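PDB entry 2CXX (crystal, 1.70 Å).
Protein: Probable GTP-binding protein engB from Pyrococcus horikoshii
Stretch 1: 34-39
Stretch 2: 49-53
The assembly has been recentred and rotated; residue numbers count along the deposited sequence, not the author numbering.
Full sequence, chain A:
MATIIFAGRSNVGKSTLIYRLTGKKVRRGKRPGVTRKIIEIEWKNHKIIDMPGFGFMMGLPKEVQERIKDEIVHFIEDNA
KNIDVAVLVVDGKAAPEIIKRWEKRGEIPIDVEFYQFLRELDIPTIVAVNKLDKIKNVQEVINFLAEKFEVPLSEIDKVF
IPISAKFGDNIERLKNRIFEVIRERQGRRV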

# COMPACT_ATOMS: atom_id res chain seq x y z
N VAL A 34 -2.55 -4.37 18.72
CA VAL A 34 -1.99 -4.87 17.48
C VAL A 34 -1.73 -3.66 16.56
O VAL A 34 -1.15 -3.80 15.48
CB VAL A 34 -2.93 -5.91 16.82
CG1 VAL A 34 -3.59 -5.35 15.59
CG2 VAL A 34 -2.14 -7.19 16.55
N THR A 35 -2.12 -2.47 17.03
CA THR A 35 -1.95 -1.23 16.26
C THR A 35 -0.54 -0.98 15.73
O THR A 35 -0.33 -0.38 14.66
CB THR A 35 -2.40 0.01 17.12
OG1 THR A 35 -2.32 1.18 16.30
CG2 THR A 35 -1.52 0.19 18.35
N ARG A 36 0.46 -1.42 16.47
CA ARG A 36 1.81 -1.20 16.03
C ARG A 36 2.52 -2.47 15.56
O ARG A 36 3.74 -2.51 15.43
CB ARG A 36 2.57 -0.51 17.18
CG ARG A 36 2.07 0.95 17.43
CD ARG A 36 2.20 1.41 18.91
NE ARG A 36 3.37 0.84 19.58
CZ ARG A 36 3.97 1.38 20.65
NH1 ARG A 36 3.52 2.52 21.18
NH2 ARG A 36 5.03 0.76 21.20
N LYS A 37 1.71 -3.50 15.26
CA LYS A 37 2.22 -4.81 14.88
C LYS A 37 1.76 -5.33 13.50
O LYS A 37 0.71 -4.97 12.96
CB LYS A 37 1.83 -5.88 15.93
CG LYS A 37 2.22 -5.61 17.38
CD LYS A 37 3.72 -5.82 17.62
CE LYS A 37 4.10 -5.33 19.01
NZ LYS A 37 5.59 -5.14 19.13
N ILE A 38 2.57 -6.23 12.98
CA ILE A 38 2.32 -6.88 11.69
C ILE A 38 1.36 -8.02 11.95
O ILE A 38 1.52 -8.77 12.92
CB ILE A 38 3.65 -7.42 11.12
CG1 ILE A 38 4.60 -6.24 10.93
CG2 ILE A 38 3.44 -8.20 9.85
CD1 ILE A 38 6.04 -6.67 10.55
N ILE A 39 0.35 -8.16 11.10
CA ILE A 39 -0.63 -9.22 11.30
C ILE A 39 -0.72 -10.08 10.05
O ILE A 39 -0.40 -9.60 8.95
CB ILE A 39 -2.04 -8.65 11.63
CG1 ILE A 39 -2.53 -7.77 10.52
CG2 ILE A 39 -2.03 -7.97 13.04
CD1 ILE A 39 -4.01 -7.46 10.72
N ILE A 49 0.09 -10.54 4.59
CA ILE A 49 0.84 -10.07 5.75
C ILE A 49 0.64 -8.55 5.66
O ILE A 49 1.04 -7.90 4.71
CB ILE A 49 2.31 -10.53 5.73
CG1 ILE A 49 2.36 -12.06 5.63
CG2 ILE A 49 2.98 -10.07 7.04
CD1 ILE A 49 3.74 -12.63 5.55
N ASP A 50 -0.03 -8.02 6.65
CA ASP A 50 -0.42 -6.62 6.67
C ASP A 50 0.43 -5.78 7.60
O ASP A 50 0.42 -5.99 8.80
CB ASP A 50 -1.89 -6.55 7.11
CG ASP A 50 -2.41 -5.14 7.12
OD1 ASP A 50 -2.13 -4.41 6.14
OD2 ASP A 50 -3.09 -4.77 8.09
N MSE A 51 1.13 -4.81 7.03
CA MSE A 51 2.00 -3.94 7.78
C MSE A 51 1.21 -2.84 8.45
O MSE A 51 0.19 -2.41 7.93
CB MSE A 51 3.00 -3.27 6.84
CG MSE A 51 3.76 -4.16 5.87
SE MSE A 51 4.86 -5.50 6.90
CE MSE A 51 4.66 -7.05 5.67
N PRO A 52 1.60 -2.45 9.66
CA PRO A 52 0.87 -1.35 10.30
C PRO A 52 1.03 -0.09 9.41
O PRO A 52 2.03 0.08 8.73
CB PRO A 52 1.58 -1.18 11.67
CG PRO A 52 2.79 -2.02 11.60
CD PRO A 52 2.61 -3.07 10.55
N GLY A 53 0.04 0.78 9.41
CA GLY A 53 0.13 1.98 8.57
C GLY A 53 1.37 2.84 8.86
O GLY A 53 1.76 3.02 10.04
O HOH W 1 -1.83 0.06 12.23

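The two stretches meet through a single antiparallel backbone pairing, Ile39 with Asp50, extended by apolar packing of Ile38 and by a proline ring that lies against the carbonyl groups of a tight turn.

The pairing is reciprocal. Asp50 N donates to Ile39 O at 2.8 Å, and Ile39 N donates to Asp50 O at 3.2 Å; both bonds have an N-H...O angle of 168°, so the two backbones are well aligned even though one bond is longer than the other. The CA atoms of Ile39 and Asp50 stand 5.3 Å apart, as expected for a hydrogen-bonded antiparallel pair. Each acceptor also receives a CA-H...O contact from the residue that precedes the donor: Ile38 CA lies 3.6 Å from Asp50 O, and Ile49 CA lies 3.5 Å from Ile39 O. The side chains of the pair share one face of the sheet, where Ile39 CG1 packs 3.7 Å from Asp50 CB. This is the closest approach of the two side chains; Asp50 OD2 also lies 3.9 Å from Ile39 CD1, and both carboxylate oxygens are hydrogen-bonded elsewhere in the structure.

Ile38 carries the apolar part of the contact. Its CA-to-CB bond points sideways relative to the second stretch, and from there the side chain reaches three neighbours. Ile38 CG2 approaches Ile49 CG2 to 3.4 Å, a tight methyl-to-methyl distance. With chi1 at m and chi2 at t, CG1 of Ile38 lies 3.8 Å from Pro52 CD and CD1 of Ile38 lies 4.0 Å from SE of the selenomethionine at Met51; Ile38 CG2 is nearly as close to that selenium, at 4.2 Å. Although the CA-to-CB bond of Met51 points away from the first stretch, its selenium still comes within packing distance. Ile49 also begins sideways, but the end of its side chain leads away, leaving CG2 as its point of closest approach to Ile38.

Beyond the paired residues, the first stretch folds into a type I turn from Val34 to Lys37, closed by a hydrogen bond of 2.9 Å from Lys37 N to Val34 O. The side chains of Thr35, Arg36 and Lys37 all set out away from the second stretch, so the turn meets Pro52 through its backbone. Pro52, whose CA-to-CB bond points toward the turn, places CB 3.6 Å from Thr35 O, CG 4.0 Å from Arg36 O and CD 3.6 Å from Lys37 O. As proline has no amide hydrogen, its nitrogen cannot continue the ladder as a donor, and its contacts here are made by ring carbons.

A water extends the link past Pro52. It donates to Thr35 O at 2.9 Å and accepts a weak hydrogen bond from Gly53 N, 3.5 Å from the water oxygen, joining the turn to the second stretch where Gly53 makes no direct contact. In all, the two stretches bury 342 Å² between them, counting both sides.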